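Local atomic coordinates of exosome complex exonuclease RRP46 homolog (Oryza sativa Japonica Group, PDB entry 3HKM), a protein that probably serves as a component of the exosome core, binds double-stranded DNA and single-stranded RNA, and shows hydrolytic DNase and phosphorolytic RNase activities in vitro. Residues A126-F129 with P133-H136; D7-N12 with K157-Q162; W66-G71 with K75-Y80; S197-V202 with E206-C211. All coordinates share one frame; numbering follows the deposited sequence.

Contact 1 (A126-F129 with P133-H136)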
loop_
_atom_site.group_PDB
_atom_site.type_symbol
_atom_site.label_atom_id
_atom_site.label_comp_id
_atom_site.label_asym_id
_atom_site.label_seq_id
_atom_site.Cartn_x
_atom_site.Cartn_y
_atom_site.Cartn_z
ATOM N N ALA A 126 1.086 -5.568 -8.145
ATOM C CA ALA A 126 0.247 -6.613 -8.726
ATOM C C ALA A 126 -0.686 -6.085 -9.829
ATOM O O ALA A 126 -0.887 -6.752 -10.839
ATOM C CB ALA A 126 -0.538 -7.322 -7.651
ATOM N N LEU A 127 -1.249 -4.894 -9.640
ATOM C CA LEU A 127 -2.057 -4.246 -10.679
ATOM C C LEU A 127 -1.245 -4.017 -11.943
ATOM O O LEU A 127 -1.713 -4.271 -13.056
ATOM C CB LEU A 127 -2.581 -2.892 -10.199
ATOM C CG LEU A 127 -3.634 -2.869 -9.093
ATOM C CD1 LEU A 127 -3.702 -1.482 -8.480
ATOM C CD2 LEU A 127 -4.983 -3.297 -9.643
ATOM N N VAL A 128 -0.035 -3.502 -11.766
ATOM C CA VAL A 128 0.851 -3.269 -12.897
ATOM C C VAL A 128 1.109 -4.582 -13.623
ATOM O O VAL A 128 1.065 -4.641 -14.855
ATOM C CB VAL A 128 2.185 -2.640 -12.455
ATOM C CG1 VAL A 128 3.205 -2.714 -13.576
ATOM C CG2 VAL A 128 1.961 -1.212 -12.022
ATOM N N PHE A 129 1.365 -5.639 -12.856
ATOM C CA PHE A 129 1.651 -6.937 -13.443
ATOM C C PHE A 129 0.447 -7.565 -14.135
ATOM O O PHE A 129 0.614 -8.331 -15.079
ATOM C CB PHE A 129 2.200 -7.912 -12.411
ATOM C CG PHE A 129 2.526 -9.256 -12.991
ATOM C CD1 PHE A 129 3.607 -9.408 -13.859
ATOM C CD2 PHE A 129 1.743 -10.361 -12.706
ATOM C CE1 PHE A 129 3.908 -10.641 -14.411
ATOM C CE2 PHE A 129 2.038 -11.593 -13.263
ATOM C CZ PHE A 129 3.125 -11.735 -14.109
ATOM N N PRO A 133 -4.885 -0.735 -16.157
ATOM C CA PRO A 133 -4.486 0.644 -16.469
ATOM C C PRO A 133 -4.497 1.557 -15.230
ATOM O O PRO A 133 -5.533 1.725 -14.589
ATOM C CB PRO A 133 -5.547 1.093 -17.487
ATOM C CG PRO A 133 -6.128 -0.171 -18.030
ATOM C CD PRO A 133 -6.083 -1.155 -16.905
ATOM N N LEU A 134 -3.348 2.144 -14.908
ATOM C CA LEU A 134 -3.242 3.060 -13.779
ATOM C C LEU A 134 -3.026 4.495 -14.258
ATOM O O LEU A 134 -2.440 4.715 -15.324
ATOM C CB LEU A 134 -2.076 2.646 -12.886
ATOM C CG LEU A 134 -2.271 1.715 -11.683
ATOM C CD1 LEU A 134 -3.240 0.578 -11.954
ATOM C CD2 LEU A 134 -0.912 1.186 -11.223
ATOM N N LYS A 135 -3.500 5.469 -13.474
ATOM C CA LYS A 135 -3.203 6.886 -13.717
ATOM C C LYS A 135 -1.732 7.182 -13.393
ATOM O O LYS A 135 -1.090 8.022 -14.018
ATOM C CB LYS A 135 -4.078 7.788 -12.836
ATOM C CG LYS A 135 -5.581 7.744 -13.080
ATOM C CD LYS A 135 -6.247 8.824 -12.232
ATOM C CE LYS A 135 -7.743 8.604 -12.040
ATOM N NZ LYS A 135 -8.566 9.114 -13.183
ATOM N N HIS A 136 -1.221 6.486 -12.386
ATOM C CA HIS A 136 0.129 6.688 -11.880
ATOM C C HIS A 136 0.397 5.603 -10.847
ATOM O O HIS A 136 -0.529 4.937 -10.382
ATOM C CB HIS A 136 0.251 8.060 -11.213
ATOM C CG HIS A 136 -0.923 8.408 -10.355
ATOM N ND1 HIS A 136 -1.175 7.784 -9.151
ATOM C CD2 HIS A 136 -1.934 9.291 -10.539
ATOM C CE1 HIS A 136 -2.283 8.276 -8.625
ATOM N NE2 HIS A 136 -2.763 9.192 -9.446
#
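In the RNase PH fold, the loop leaving helix 115-130 folds back against the last turns of that helix, and L134 of the loop packs against L127 and V128. The contact thus closes the helix-to-strand connection that leads on into strand 138-145. It is wholly apolar and small: the forked end of L134 meets the two successive helix side chains with one methyl each. CD1 of L134 goes to L127, lying 3.9 Å from its CB and 4.1 Å from its CD1, and so touches both the root and one branch of that side chain. The two leucines cross at about a right angle, so the touch stays local instead of running along their lengths. L127 holds CG beside its backbone N (chi1 -69°) and is buried, resting also on V44 of strand 38-49 and on L88 and I91 of helix 77-91. I91 touches L134 as well, which makes it a shared neighbour of both leucines. Backbone hydrogen bonds from P133 to L93 and from K135 to I91 fix the loop before and after L134, presenting its side chain to the helix. V128, less deeply set, also touches Q231, the last modelled residue. Its CG2 branch, anti to the carbonyl carbon of V128, completes the contact by reaching to 3.8 Å from CD2 of L134.

Contact 2 (D7-N12 with K157-Q162)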
loop_
_atom_site.group_PDB
_atom_site.type_symbol
_atom_site.label_atom_id
_atom_site.label_comp_id
_atom_site.label_asym_id
_atom_site.label_seq_id
_atom_site.Cartn_x
_atom_site.Cartn_y
_atom_site.Cartn_z
ATOM N N ASP A 7 16.819 -1.185 15.250
ATOM C CA ASP A 7 17.188 -2.161 14.229
ATOM C C ASP A 7 18.437 -1.761 13.452
ATOM O O ASP A 7 18.950 -2.543 12.649
ATOM C CB ASP A 7 16.018 -2.443 13.276
ATOM C CG ASP A 7 15.449 -1.186 12.659
ATOM O OD1 ASP A 7 14.751 -0.420 13.368
ATOM O OD2 ASP A 7 15.685 -0.977 11.454
ATOM N N GLY A 8 18.923 -0.548 13.690
ATOM C CA GLY A 8 20.169 -0.110 13.090
ATOM C C GLY A 8 19.978 0.765 11.872
ATOM O O GLY A 8 20.945 1.138 11.200
ATOM N N ARG A 9 18.728 1.098 11.577
ATOM C CA ARG A 9 18.440 2.021 10.487
ATOM C C ARG A 9 18.516 3.460 10.977
ATOM O O ARG A 9 18.355 3.729 12.165
ATOM C CB ARG A 9 17.056 1.746 9.895
ATOM C CG ARG A 9 16.935 0.400 9.223
ATOM C CD ARG A 9 15.625 0.260 8.492
ATOM N NE ARG A 9 14.459 0.460 9.347
ATOM C CZ ARG A 9 13.542 -0.466 9.609
ATOM N NH1 ARG A 9 13.653 -1.690 9.090
ATOM N NH2 ARG A 9 12.509 -0.171 10.390
ATOM N N ASN A 10 18.776 4.386 10.063
ATOM C CA ASN A 10 18.637 5.802 10.385
ATOM C C ASN A 10 17.256 6.302 9.958
ATOM O O ASN A 10 16.594 5.674 9.124
ATOM C CB ASN A 10 19.771 6.633 9.772
ATOM C CG ASN A 10 19.773 6.600 8.257
ATOM O OD1 ASN A 10 18.777 6.936 7.617
ATOM N ND2 ASN A 10 20.902 6.204 7.673
ATOM N N PRO A 11 16.806 7.419 10.548
ATOM C CA PRO A 11 15.451 7.948 10.366
ATOM C C PRO A 11 14.862 7.857 8.953
ATOM O O PRO A 11 13.706 7.467 8.829
ATOM C CB PRO A 11 15.601 9.396 10.817
ATOM C CG PRO A 11 16.574 9.298 11.927
ATOM C CD PRO A 11 17.570 8.239 11.509
ATOM N N ASN A 12 15.611 8.203 7.913
ATOM C CA ASN A 12 15.029 8.203 6.569
ATOM C C ASN A 12 15.223 6.896 5.815
ATOM O O ASN A 12 14.949 6.823 4.615
ATOM C CB ASN A 12 15.523 9.394 5.728
ATOM C CG ASN A 12 16.975 9.265 5.316
ATOM O OD1 ASN A 12 17.381 8.264 4.725
ATOM N ND2 ASN A 12 17.769 10.293 5.613
ATOM N N LYS A 157 6.995 -2.978 14.049
ATOM C CA LYS A 157 6.009 -3.248 15.089
ATOM C C LYS A 157 6.464 -2.647 16.415
ATOM O O LYS A 157 5.659 -2.120 17.183
ATOM C CB LYS A 157 5.809 -4.759 15.221
ATOM C CG LYS A 157 4.669 -5.201 16.128
ATOM C CD LYS A 157 4.612 -6.723 16.175
ATOM C CE LYS A 157 3.467 -7.226 17.040
ATOM N NZ LYS A 157 3.510 -8.714 17.221
ATOM N N ALA A 158 7.766 -2.708 16.669
ATOM C CA ALA A 158 8.345 -2.180 17.902
ATOM C C ALA A 158 8.242 -0.655 18.006
ATOM O O ALA A 158 7.909 -0.122 19.064
ATOM C CB ALA A 158 9.802 -2.627 18.032
ATOM N N GLU A 159 8.542 0.035 16.907
ATOM C CA GLU A 159 8.495 1.495 16.857
ATOM C C GLU A 159 7.059 1.996 16.866
ATOM O O GLU A 159 6.789 3.149 17.215
ATOM C CB GLU A 159 9.218 2.009 15.606
ATOM C CG GLU A 159 10.735 1.819 15.639
ATOM C CD GLU A 159 11.381 1.913 14.262
ATOM O OE1 GLU A 159 10.649 1.934 13.252
ATOM O OE2 GLU A 159 12.628 1.953 14.186
ATOM N N GLU A 160 6.136 1.124 16.479
ATOM C CA GLU A 160 4.725 1.489 16.417
ATOM C C GLU A 160 4.078 1.435 17.811
ATOM O O GLU A 160 3.081 2.116 18.074
ATOM C CB GLU A 160 3.988 0.633 15.365
ATOM C CG GLU A 160 4.262 1.124 13.921
ATOM C CD GLU A 160 3.731 0.223 12.796
ATOM O OE1 GLU A 160 3.168 -0.867 13.058
ATOM O OE2 GLU A 160 3.886 0.631 11.623
ATOM N N GLN A 161 4.683 0.647 18.703
ATOM C CA GLN A 161 4.274 0.548 20.109
ATOM C C GLN A 161 4.956 1.618 20.961
ATOM O O GLN A 161 4.617 1.814 22.128
ATOM C CB GLN A 161 4.593 -0.856 20.660
ATOM C CG GLN A 161 4.747 -0.959 22.191
ATOM C CD GLN A 161 3.540 -1.575 22.912
ATOM O OE1 GLN A 161 2.391 -1.369 22.522
ATOM N NE2 GLN A 161 3.806 -2.328 23.982
ATOM N N GLN A 162 5.916 2.320 20.372
ATOM C CA GLN A 162 6.660 3.334 21.100
ATOM C C GLN A 162 6.119 4.727 20.806
ATOM O O GLN A 162 5.706 5.448 21.718
ATOM C CB GLN A 162 8.154 3.253 20.762
ATOM C CG GLN A 162 8.881 2.037 21.370
ATOM C CD GLN A 162 10.322 1.874 20.868
ATOM O OE1 GLN A 162 10.575 1.767 19.661
ATOM N NE2 GLN A 162 11.270 1.848 21.804
#
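E159 extends its carboxylate into the bend made by D7 and R9, presenting one oxygen to each. OE2 of E159 lies 3.3 Å from OD1 of D7. Both atoms are acceptors of like charge, so the approach is a cost and not a bond. Their carboxylate planes are turned 61° apart and the side chains cross at about a right angle. R5 supplies the compensation, its NE forming a salt bridge to E159 OE2. The other oxygen, OE1 of E159, sits at the edge of the R9 guanidinium, close to its plane and 4.0 Å from NH2 of R9, opposite charges beyond salt-bridge range. R9 reaches this place by a bend at chi3 (-57°), which swings its head back over D7: CG of D7 stands 3.7 Å above the centre of one guanidinium face. The D7-R9 salt bridge rests on charge alone, the D7 oxygen lying well out of the guanidinium plane, and its detail is doubtful because that carboxylate is modelled too close to R9. Together R5 and R9 would probably keep D7 and E159 ionised. At the start of the short, weakly bonded helix 157-160, N156 OD1 accepts a hydrogen bond from E159 N, while I152 of strand 151-153 touches the E159 side chain. The N-terminal segment runs on past this strand, the carbonyl O of P11 accepting from the backbone of L153 and its ring touching R214 of helix 205-229.

Contact 3 (W66-G71 with K75-Y80)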
loop_
_atom_site.group_PDB
_atom_site.type_symbol
_atom_site.label_atom_id
_atom_site.label_comp_id
_atom_site.label_asym_id
_atom_site.label_seq_id
_atom_site.Cartn_x
_atom_site.Cartn_y
_atom_site.Cartn_z
ATOM N N TRP A 66 -9.593 -7.761 2.074
ATOM C CA TRP A 66 -8.425 -7.805 2.931
ATOM C C TRP A 66 -8.543 -9.043 3.803
ATOM O O TRP A 66 -9.532 -9.216 4.505
ATOM C CB TRP A 66 -8.396 -6.553 3.807
ATOM C CG TRP A 66 -7.032 -5.960 4.030
ATOM C CD1 TRP A 66 -6.424 -4.980 3.286
ATOM C CD2 TRP A 66 -6.116 -6.292 5.073
ATOM N NE1 TRP A 66 -5.185 -4.694 3.801
ATOM C CE2 TRP A 66 -4.972 -5.483 4.899
ATOM C CE3 TRP A 66 -6.150 -7.198 6.135
ATOM C CZ2 TRP A 66 -3.875 -5.552 5.747
ATOM C CZ3 TRP A 66 -5.063 -7.265 6.973
ATOM C CH2 TRP A 66 -3.939 -6.447 6.778
ATOM N N LYS A 67 -7.538 -9.910 3.748
ATOM C CA LYS A 67 -7.581 -11.179 4.466
ATOM C C LYS A 67 -6.466 -11.261 5.507
ATOM O O LYS A 67 -5.289 -11.127 5.165
ATOM C CB LYS A 67 -7.502 -12.362 3.486
ATOM C CG LYS A 67 -8.368 -12.178 2.238
ATOM C CD LYS A 67 -9.066 -13.459 1.796
ATOM C CE LYS A 67 -8.173 -14.360 0.964
ATOM N NZ LYS A 67 -8.972 -15.457 0.319
ATOM N N PRO A 68 -6.841 -11.484 6.784
ATOM C CA PRO A 68 -5.890 -11.527 7.902
ATOM C C PRO A 68 -5.028 -12.777 7.831
ATOM O O PRO A 68 -5.453 -13.777 7.252
ATOM C CB PRO A 68 -6.800 -11.592 9.143
ATOM C CG PRO A 68 -8.167 -11.228 8.664
ATOM C CD PRO A 68 -8.225 -11.695 7.247
ATOM N N MET A 69 -3.841 -12.737 8.423
ATOM C CA MET A 69 -2.964 -13.897 8.351
ATOM C C MET A 69 -3.537 -15.063 9.155
ATOM O O MET A 69 -2.999 -16.173 9.122
ATOM C CB MET A 69 -1.509 -13.551 8.737
ATOM C CG MET A 69 -1.177 -13.542 10.218
ATOM S SD MET A 69 0.310 -12.557 10.579
ATOM C CE MET A 69 -0.444 -10.989 11.005
ATOM N N THR A 70 -4.655 -14.811 9.839
ATOM C CA THR A 70 -5.292 -15.830 10.664
ATOM C C THR A 70 -6.624 -15.323 11.215
ATOM O O THR A 70 -6.811 -14.117 11.393
ATOM C CB THR A 70 -4.372 -16.234 11.823
ATOM O OG1 THR A 70 -4.696 -17.556 12.257
ATOM C CG2 THR A 70 -4.511 -15.255 12.980
ATOM N N GLY A 71 -7.552 -16.238 11.484
ATOM C CA GLY A 71 -8.879 -15.864 11.955
ATOM C C GLY A 71 -9.617 -15.007 10.945
ATOM O O GLY A 71 -9.407 -15.150 9.738
ATOM N N LYS A 75 -11.445 -4.933 13.442
ATOM C CA LYS A 75 -11.812 -3.548 13.177
ATOM C C LYS A 75 -10.667 -2.759 12.542
ATOM O O LYS A 75 -10.900 -1.803 11.798
ATOM C CB LYS A 75 -12.272 -2.859 14.460
ATOM C CG LYS A 75 -11.137 -2.455 15.388
ATOM C CD LYS A 75 -11.606 -1.403 16.388
ATOM C CE LYS A 75 -12.168 -0.194 15.675
ATOM N NZ LYS A 75 -11.176 0.356 14.713
ATOM N N GLN A 76 -9.435 -3.160 12.839
ATOM C CA GLN A 76 -8.274 -2.503 12.247
ATOM C C GLN A 76 -8.015 -2.927 10.796
ATOM O O GLN A 76 -7.866 -2.078 9.926
ATOM C CB GLN A 76 -7.021 -2.694 13.105
ATOM C CG GLN A 76 -5.739 -2.640 12.297
ATOM C CD GLN A 76 -4.583 -2.011 13.041
ATOM O OE1 GLN A 76 -4.754 -1.031 13.763
ATOM N NE2 GLN A 76 -3.387 -2.555 12.840
ATOM N N GLU A 77 -7.975 -4.227 10.524
ATOM C CA GLU A 77 -7.680 -4.687 9.168
ATOM C C GLU A 77 -8.836 -4.445 8.211
ATOM O O GLU A 77 -8.691 -4.666 7.010
ATOM C CB GLU A 77 -7.315 -6.174 9.123
ATOM C CG GLU A 77 -6.484 -6.684 10.278
ATOM C CD GLU A 77 -7.334 -7.379 11.325
ATOM O OE1 GLU A 77 -8.008 -6.679 12.122
ATOM O OE2 GLU A 77 -7.323 -8.631 11.343
ATOM N N LYS A 78 -9.982 -4.020 8.738
ATOM C CA LYS A 78 -11.142 -3.745 7.889
ATOM C C LYS A 78 -11.244 -2.256 7.562
ATOM O O LYS A 78 -11.974 -1.853 6.656
ATOM C CB LYS A 78 -12.449 -4.293 8.491
ATOM C CG LYS A 78 -13.204 -3.316 9.366
ATOM C CD LYS A 78 -14.686 -3.663 9.459
ATOM C CE LYS A 78 -15.024 -4.477 10.707
ATOM N NZ LYS A 78 -14.607 -5.901 10.595
ATOM N N GLU A 79 -10.499 -1.435 8.292
ATOM C CA GLU A 79 -10.359 -0.044 7.900
ATOM C C GLU A 79 -9.222 0.021 6.890
ATOM O O GLU A 79 -9.223 0.850 5.981
ATOM C CB GLU A 79 -10.077 0.844 9.109
ATOM C CG GLU A 79 -8.727 0.614 9.745
ATOM C CD GLU A 79 -8.638 1.206 11.132
ATOM O OE1 GLU A 79 -7.503 1.501 11.586
ATOM O OE2 GLU A 79 -9.712 1.373 11.760
ATOM N N TYR A 80 -8.255 -0.877 7.052
ATOM C CA TYR A 80 -7.174 -1.011 6.088
ATOM C C TYR A 80 -7.746 -1.431 4.745
ATOM O O TYR A 80 -7.343 -0.919 3.699
ATOM C CB TYR A 80 -6.139 -2.038 6.558
ATOM C CG TYR A 80 -5.237 -1.545 7.668
ATOM C CD1 TYR A 80 -5.254 -0.209 8.064
ATOM C CD2 TYR A 80 -4.345 -2.407 8.301
ATOM C CE1 TYR A 80 -4.425 0.252 9.072
ATOM C CE2 TYR A 80 -3.507 -1.955 9.306
ATOM C CZ TYR A 80 -3.553 -0.625 9.686
ATOM O OH TYR A 80 -2.725 -0.169 10.689
#
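This is a strand-to-helix packing contact, in which one face of the W66 indole, near the end of strand 61-67, is covered by the E77 backbone and the root of Y80 near the start of helix 77-91, where a beta-alpha-beta crossover passes from strand to helix. The carbonyl O of E77 stands 3.3 Å above the W66 ring plane, offset toward the rim, and CB of E77 comes to 3.3 Å from W66 CZ3. Over the same face, CB of Y80 makes a CH-pi contact, 4.2 Å from the centroid of the five-membered ring of W66 and 22° off its normal. The W66 and Y80 side chains run side by side, pointing the same way, but their ring planes are inclined at 58°, and CD2 of Y80 is 4.1 Å from CZ2 of W66. A bend at chi2 (99°) turns the E77 carboxylate away from the indole, so that OE2 comes to 3.7 Å from CB of P68. Replacing W66 by an alanine is likely to open a gap beside E77 and leave CB of Y80 without its aromatic surface. W66 is also tied through its backbone N to the E81 carboxylate. Its side chain touches L106 and V108 of strand 100-110 and L115 and A119 of helix 115-130, placing the indole between the sheet and both helices.

Contact 4 (S197-V202 with E206-C211)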
loop_
_atom_site.group_PDB
_atom_site.type_symbol
_atom_site.label_atom_id
_atom_site.label_comp_id
_atom_site.label_asym_id
_atom_site.label_seq_id
_atom_site.Cartn_x
_atom_site.Cartn_y
_atom_site.Cartn_z
ATOM N N SER A 197 -3.653 10.389 2.631
ATOM C CA SER A 197 -2.854 10.384 3.850
ATOM C C SER A 197 -3.758 10.204 5.056
ATOM O O SER A 197 -4.800 10.843 5.167
ATOM C CB SER A 197 -2.035 11.664 4.000
ATOM O OG SER A 197 -2.664 12.554 4.893
ATOM N N ILE A 198 -3.362 9.310 5.951
ATOM C CA ILE A 198 -4.111 9.097 7.183
ATOM C C ILE A 198 -3.171 9.081 8.379
ATOM O O ILE A 198 -2.203 8.326 8.406
ATOM C CB ILE A 198 -5.018 7.835 7.115
ATOM C CG1 ILE A 198 -5.441 7.391 8.512
ATOM C CG2 ILE A 198 -4.347 6.720 6.353
ATOM C CD1 ILE A 198 -6.653 6.482 8.512
ATOM N N THR A 199 -3.444 9.953 9.348
ATOM C CA THR A 199 -2.579 10.083 10.511
ATOM C C THR A 199 -3.235 9.461 11.734
ATOM O O THR A 199 -4.458 9.403 11.831
ATOM C CB THR A 199 -2.215 11.551 10.794
ATOM O OG1 THR A 199 -3.411 12.299 11.040
ATOM C CG2 THR A 199 -1.475 12.159 9.603
ATOM N N HIS A 200 -2.406 8.983 12.654
ATOM C CA HIS A 200 -2.885 8.334 13.866
ATOM C C HIS A 200 -2.141 8.888 15.068
ATOM O O HIS A 200 -0.920 8.758 15.161
ATOM C CB HIS A 200 -2.658 6.821 13.801
ATOM C CG HIS A 200 -3.415 6.130 12.703
ATOM N ND1 HIS A 200 -4.728 5.732 12.839
ATOM C CD2 HIS A 200 -3.033 5.749 11.462
ATOM C CE1 HIS A 200 -5.124 5.140 11.727
ATOM N NE2 HIS A 200 -4.115 5.140 10.874
ATOM N N GLY A 201 -2.879 9.495 15.991
ATOM C CA GLY A 201 -2.283 10.055 17.189
ATOM C C GLY A 201 -1.989 11.524 16.985
ATOM O O GLY A 201 -2.320 12.070 15.934
ATOM N N VAL A 202 -1.365 12.162 17.973
ATOM C CA VAL A 202 -1.132 13.603 17.904
ATOM C C VAL A 202 -0.317 13.962 16.675
ATOM O O VAL A 202 0.686 13.317 16.359
ATOM C CB VAL A 202 -0.430 14.162 19.154
ATOM C CG1 VAL A 202 1.046 13.817 19.140
ATOM C CG2 VAL A 202 -0.596 15.667 19.204
ATOM N N GLU A 206 3.215 21.012 11.788
ATOM C CA GLU A 206 4.650 20.964 11.516
ATOM C C GLU A 206 5.116 19.515 11.391
ATOM O O GLU A 206 5.850 19.171 10.467
ATOM C CB GLU A 206 5.435 21.695 12.606
ATOM C CG GLU A 206 4.834 23.039 12.995
ATOM C CD GLU A 206 3.801 22.913 14.090
ATOM O OE1 GLU A 206 4.207 22.697 15.256
ATOM O OE2 GLU A 206 2.595 23.036 13.792
ATOM N N ASP A 207 4.670 18.669 12.317
ATOM C CA ASP A 207 4.938 17.230 12.246
ATOM C C ASP A 207 4.514 16.680 10.890
ATOM O O ASP A 207 5.293 16.024 10.203
ATOM C CB ASP A 207 4.175 16.476 13.338
ATOM C CG ASP A 207 4.841 16.571 14.692
ATOM O OD1 ASP A 207 5.996 17.037 14.747
ATOM O OD2 ASP A 207 4.204 16.175 15.699
ATOM N N TYR A 208 3.264 16.957 10.526
ATOM C CA TYR A 208 2.674 16.493 9.278
ATOM C C TYR A 208 3.504 16.859 8.047
ATOM O O TYR A 208 3.688 16.031 7.160
ATOM C CB TYR A 208 1.247 17.034 9.144
ATOM C CG TYR A 208 0.481 16.535 7.934
ATOM C CD1 TYR A 208 0.345 15.172 7.678
ATOM C CD2 TYR A 208 -0.138 17.430 7.060
ATOM C CE1 TYR A 208 -0.369 14.715 6.578
ATOM C CE2 TYR A 208 -0.859 16.979 5.953
ATOM C CZ TYR A 208 -0.968 15.619 5.720
ATOM O OH TYR A 208 -1.686 15.171 4.631
ATOM N N PHE A 209 3.997 18.093 7.976
ATOM C CA PHE A 209 4.804 18.477 6.816
ATOM C C PHE A 209 6.155 17.776 6.779
ATOM O O PHE A 209 6.643 17.425 5.703
ATOM C CB PHE A 209 5.025 19.987 6.698
ATOM C CG PHE A 209 6.133 20.346 5.731
ATOM C CD1 PHE A 209 5.998 20.076 4.370
ATOM C CD2 PHE A 209 7.321 20.911 6.183
ATOM C CE1 PHE A 209 7.016 20.387 3.483
ATOM C CE2 PHE A 209 8.338 21.224 5.302
ATOM C CZ PHE A 209 8.184 20.963 3.953
ATOM N N SER A 210 6.774 17.593 7.940
ATOM C CA SER A 210 8.032 16.865 7.984
ATOM C C SER A 210 7.831 15.466 7.401
ATOM O O SER A 210 8.651 14.987 6.620
ATOM C CB SER A 210 8.580 16.791 9.411
ATOM O OG SER A 210 9.855 16.166 9.432
ATOM N N CYS A 211 6.722 14.829 7.766
ATOM C CA CYS A 211 6.381 13.497 7.269
ATOM C C CYS A 211 6.252 13.454 5.747
ATOM O O CYS A 211 6.799 12.563 5.098
ATOM C CB CYS A 211 5.083 13.000 7.904
ATOM S SG CYS A 211 5.231 12.376 9.599
#
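Y208 leaves helix 205-229 and stretches across to strand 197-201, where it meets T199 with its ring and S197 with its hydroxyl. From CB, the CG atom is placed anti to the backbone N (chi1 -176°), and this carries the ring from the flank of the helix over to the strand. Next along the ring, CD1 of Y208 lies 4.0 Å from CG2 of T199, and CE1 is 4.1 Å from the same methyl. The methyl approaches obliquely, and the two side chains cross at about a right angle. T199 can offer this carbon because CG2 is anti to its own carbonyl carbon. Further out, CE1 and CZ of Y208 pass S197, whose OG lies at the ring edge, near its plane, 3.6 Å from CE1. At the tip, OH of Y208 and OG of S197 share a hydrogen bond of 2.8 Å in which either may be the donor. CB of S197 is 3.6 Å from that same OH. A phenylalanine in place of Y208 would keep the ring against T199 but is likely to leave the S197 hydroxyl without this mate. S197 and T199 lie two apart on the strand and direct their side chains to the helix, while I198 between them starts away from the helix, and its side chain touches H168 of strand 165-172. Deeper in the same interface, C211 packs on C143, V145, V151 and L169. The arrangement is that of an alpha helix laid over one face of an antiparallel sheet, here the smaller, four-stranded sheet of the RNase PH fold.

Contacts 1 and 3 both lie where helices 77-91 and 115-130 pack on the five-stranded mixed sheet, their centres about 23 Å apart. Contacts 2 and 4 gather round the four-stranded sheet and helix 205-229, with centres about 16 Å apart and nearest atoms about 8 Å. Contact 2 brings together distant parts of the chain, and contacts 1 and 3 both fall within the sequence it spans. Contacts 1 and 4 lie on opposite sides of the chain's centre, about 27 Å between centres. Contacts 3 and 4 come nearest where helix 77-91 approaches strand 197-201, nearest atoms about 4 Å apart without touching, although their centres are about 23 Å apart.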